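Xylose isomerase domain protein TIM barrel (Planctomyces limnophilus, PDB 3TVA) probably acts as a metal-dependent isomerase, with a magnesium ion bound in a xylose isomerase-like TIM barrel. Local coordinates at residues 47-50 and 51-54; 220-223 and 224-228. All coordinates share one frame; numbering follows the deposited sequence. Where two conformers were deposited one is given.

Interaction 1: 47-50 and 51-54; sequences TRTR and EHAQ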
# COMPACT_ATOMS: atom_id res chain seq x y z
N THR A 47 -13.71 6.96 14.79
CA THR A 47 -13.11 8.21 14.29
C THR A 47 -13.34 8.48 12.80
O THR A 47 -12.61 9.25 12.17
CB THR A 47 -11.67 8.44 14.79
OG1 THR A 47 -10.89 7.26 14.59
CG2 THR A 47 -11.69 8.78 16.30
N ARG A 48 -14.21 7.68 12.21
CA ARG A 48 -14.44 7.66 10.77
C ARG A 48 -15.60 8.50 10.20
O ARG A 48 -15.96 8.33 9.03
CB ARG A 48 -14.61 6.21 10.32
CG ARG A 48 -13.80 5.82 9.12
CD ARG A 48 -14.05 4.34 8.85
NE ARG A 48 -12.93 3.52 9.29
CZ ARG A 48 -13.00 2.22 9.55
NH1 ARG A 48 -14.16 1.58 9.45
NH2 ARG A 48 -11.91 1.58 9.93
N THR A 49 -16.26 9.32 11.01
CA THR A 49 -17.44 10.03 10.51
C THR A 49 -17.10 11.18 9.57
O THR A 49 -15.94 11.54 9.41
CB THR A 49 -18.26 10.62 11.68
OG1 THR A 49 -17.52 11.69 12.28
CG2 THR A 49 -18.56 9.56 12.72
N ARG A 50 -18.13 11.80 9.01
CA ARG A 50 -17.95 12.93 8.13
C ARG A 50 -17.29 14.11 8.87
O ARG A 50 -16.46 14.82 8.31
CB ARG A 50 -19.29 13.37 7.56
CG ARG A 50 -19.17 14.42 6.48
CD ARG A 50 -20.54 14.91 6.02
NE ARG A 50 -20.43 15.77 4.84
CZ ARG A 50 -21.23 16.81 4.60
NH1 ARG A 50 -22.19 17.13 5.46
NH2 ARG A 50 -21.06 17.53 3.50
N GLU A 51 -17.67 14.30 10.13
CA GLU A 51 -17.13 15.39 10.93
C GLU A 51 -15.63 15.18 11.19
O GLU A 51 -14.86 16.14 11.17
CB GLU A 51 -17.91 15.55 12.24
CG GLU A 51 -19.38 15.95 12.04
CD GLU A 51 -20.26 14.84 11.43
OE1 GLU A 51 -21.15 15.19 10.60
OE2 GLU A 51 -20.09 13.64 11.76
N HIS A 52 -15.23 13.93 11.44
CA HIS A 52 -13.81 13.57 11.54
C HIS A 52 -13.06 13.74 10.22
O HIS A 52 -11.89 14.13 10.22
CB HIS A 52 -13.63 12.13 12.03
CG HIS A 52 -13.95 11.95 13.48
ND1 HIS A 52 -15.17 11.48 13.92
CD2 HIS A 52 -13.22 12.21 14.59
CE1 HIS A 52 -15.17 11.45 15.25
NE2 HIS A 52 -14.00 11.88 15.68
N ALA A 53 -13.72 13.44 9.11
CA ALA A 53 -13.05 13.54 7.82
C ALA A 53 -12.77 15.01 7.53
O ALA A 53 -11.71 15.36 6.99
CB ALA A 53 -13.91 12.95 6.71
N GLN A 54 -13.71 15.86 7.88
CA GLN A 54 -13.57 17.28 7.60
C GLN A 54 -12.48 17.90 8.47
O GLN A 54 -11.73 18.75 8.01
CB GLN A 54 -14.91 18.00 7.75
CG GLN A 54 -15.86 17.61 6.60
CD GLN A 54 -17.28 18.14 6.75
OE1 GLN A 54 -17.86 18.11 7.84
NE2 GLN A 54 -17.85 18.61 5.65
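The hydroxyl of Thr49, the N-cap residue of helix 50-62, is held chiefly by the imidazole of His52, with Thr49 OG1 2.9 Å from His52 ND1. It meets the ring at its edge, near the ring plane, and either partner could supply the proton. A second group comes near: Glu51 folds back at its second side-chain torsion and brings its OE2 to 3.3 Å from Thr49 OG1, a weak bond at most. The hydroxyl can reach both because it lies in the crowded position between the backbone N and carbonyl carbon of Thr49 (chi1 69°), facing the first turn of the helix. His52 is fixed from another direction as well. Thr47 CA sits 3.8 Å from the centroid of the imidazole ring and only 4° off its normal, a CH-pi contact over one face, while Thr47 CG2 lies 3.9 Å from His52 NE2. Edge bond and face contact together probably limit how far the ring can turn. The hydroxyl of Thr47 is occupied elsewhere, bonded to Asp20 and to the carbonyl of His44. The helix itself starts with Ala53 N donating to Thr49 O at 2.9 Å, followed by Gln54 N to Arg50 O at 3.0 Å. On the exposed side, the extended Arg50 chain passes Gln54, whose NE2 lies over one guanidinium face, off-centre, 4.0 Å from Arg50 CZ, with the amide and guanidinium planes 29° apart. This turn forms the passage from the loop after strand 37-41 into helix 50-62. Ala53 packs its methyl against Phe110, Trp113 and Val114 of helix 97-114, and Arg48, turned away from the helix start, gives NH2 to the carbonyl of Pro43 and NH1 in a salt bridge to Glu103 of that same helix.

Interaction 2: 220-223 and 224-228; sequences VNER and GKSWG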
# COMPACT_ATOMS: atom_id res chain seq x y z
N VAL A 220 17.32 -19.35 1.43
CA VAL A 220 16.67 -19.95 0.26
C VAL A 220 15.61 -20.99 0.60
O VAL A 220 14.49 -20.96 0.07
CB VAL A 220 17.69 -20.62 -0.69
CG1 VAL A 220 16.97 -21.22 -1.90
CG2 VAL A 220 18.75 -19.62 -1.13
N ASN A 221 15.97 -21.90 1.50
CA ASN A 221 15.09 -22.98 1.92
C ASN A 221 13.91 -22.50 2.77
O ASN A 221 12.92 -23.21 2.90
CB ASN A 221 15.88 -24.05 2.67
CG ASN A 221 16.69 -23.49 3.82
OD1 ASN A 221 17.66 -22.76 3.62
ND2 ASN A 221 16.29 -23.83 5.05
N GLU A 222 14.02 -21.31 3.33
CA GLU A 222 12.95 -20.73 4.15
C GLU A 222 12.00 -19.77 3.41
O GLU A 222 11.06 -19.24 4.00
CB GLU A 222 13.52 -20.04 5.40
CG GLU A 222 14.24 -20.99 6.35
CD GLU A 222 14.78 -20.28 7.57
OE1 GLU A 222 14.25 -19.20 7.93
OE2 GLU A 222 15.74 -20.80 8.19
N ARG A 223 12.25 -19.52 2.13
CA ARG A 223 11.43 -18.56 1.40
C ARG A 223 9.98 -19.03 1.26
O ARG A 223 9.73 -20.19 0.93
CB ARG A 223 12.05 -18.24 0.04
CG ARG A 223 13.38 -17.57 0.21
CD ARG A 223 13.98 -17.05 -1.07
NE ARG A 223 15.36 -16.66 -0.81
CZ ARG A 223 16.19 -16.19 -1.73
NH1 ARG A 223 15.80 -16.04 -2.98
NH2 ARG A 223 17.44 -15.88 -1.38
N GLY A 224 9.04 -18.14 1.55
CA GLY A 224 7.63 -18.50 1.54
C GLY A 224 7.23 -19.26 2.79
O GLY A 224 6.08 -19.66 2.95
N LYS A 225 8.18 -19.46 3.70
CA LYS A 225 7.91 -20.14 4.96
C LYS A 225 8.18 -19.22 6.15
O LYS A 225 7.30 -18.97 6.97
CB LYS A 225 8.65 -21.48 5.05
CG LYS A 225 8.13 -22.48 4.02
CD LYS A 225 8.67 -23.87 4.24
CE LYS A 225 10.16 -23.89 4.04
NZ LYS A 225 10.74 -25.26 4.08
N SER A 226 9.43 -18.77 6.26
CA SER A 226 9.77 -17.70 7.19
C SER A 226 9.74 -16.34 6.49
O SER A 226 10.08 -16.22 5.30
CB SER A 226 11.15 -17.94 7.78
OG SER A 226 11.24 -19.24 8.33
N TRP A 227 9.30 -15.31 7.22
CA TRP A 227 9.34 -13.95 6.71
C TRP A 227 10.78 -13.60 6.35
O TRP A 227 11.72 -14.04 7.02
CB TRP A 227 8.90 -12.97 7.80
CG TRP A 227 7.41 -12.87 8.08
CD1 TRP A 227 6.78 -13.10 9.29
CD2 TRP A 227 6.38 -12.49 7.16
NE1 TRP A 227 5.42 -12.88 9.16
CE2 TRP A 227 5.15 -12.51 7.86
CE3 TRP A 227 6.37 -12.14 5.80
CZ2 TRP A 227 3.94 -12.20 7.25
CZ3 TRP A 227 5.16 -11.82 5.19
CH2 TRP A 227 3.96 -11.85 5.92
N GLY A 228 10.97 -12.78 5.32
CA GLY A 228 12.23 -12.07 5.16
C GLY A 228 12.29 -10.97 6.22
O GLY A 228 11.45 -10.92 7.12
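Glu222 opens a type II beta turn, and its side chain meets that of Ser226, the residue just past the turn's end at Lys225, in the long loop that joins strand 207-216 to the antiparallel strand 229-231 of the barrel protein. Arg223 and Gly224 occupy the two central positions, and Gly224 has the positive phi (78°) expected of the second. With CD anti to CA, the Glu222 chain runs on alongside Ser226 and brings its carboxylate to the serine hydroxyl. Ser226 OG donates to Glu222 OE1 at 3.0 Å, arriving from above the carboxylate, 46° out of its plane. Ser226 CB follows at 3.3 Å from the same Glu222 OE1, and the two side chains stay close further back, the Glu222 methylene CB lying 3.8 Å from Ser226 OG. Beneath the paired side chains, one carbonyl takes two amides. Lys225 N reaches Glu222 O at 2.9 Å from above the carbonyl plane, closing the turn, whereas Ser226 N approaches within that plane at 2.8 Å. Two donors on a single oxygen tie both Lys225 and Ser226 to the turn's first residue, and they set the serine backbone where its hydroxyl can meet the carboxylate. Arg223 turns the other way: its CB points away from 224-228, and its NE finds the carbonyl of Ala218, earlier in the same loop. Further on, Trp227 leaves the turn altogether and packs on Ile82 and Thr85 of helix 82-88, its ring also meeting that of Tyr191. Lys225 goes back over the short 3-10 segment 220-222 instead. A bend at its third side-chain torsion (-65°) swings the end of the chain round to the backbone of Asn221, placing Lys225 CE 3.1 Å from Asn221 O.

Following the chain from the N terminus, interaction 1 comes first, where the loop after strand 37-41 turns into helix 50-62. It closes before interaction 2 opens, in the loop between strands 207-216 and 229-231. The two therefore run in series, neither nesting nor crossing, and each ties together only a few neighbouring residues. Their centres are 41 Å apart, their nearest atoms about 21 Å, and they lie on opposite sides of the chain's centre. Interaction 1 belongs to a helix start packed beside helix 97-114; interaction 2 shapes a surface turn followed by Trp227, which packs on helix 82-88. Both lie away from the magnesium site of Glu158, Asp184, His211 and Glu259.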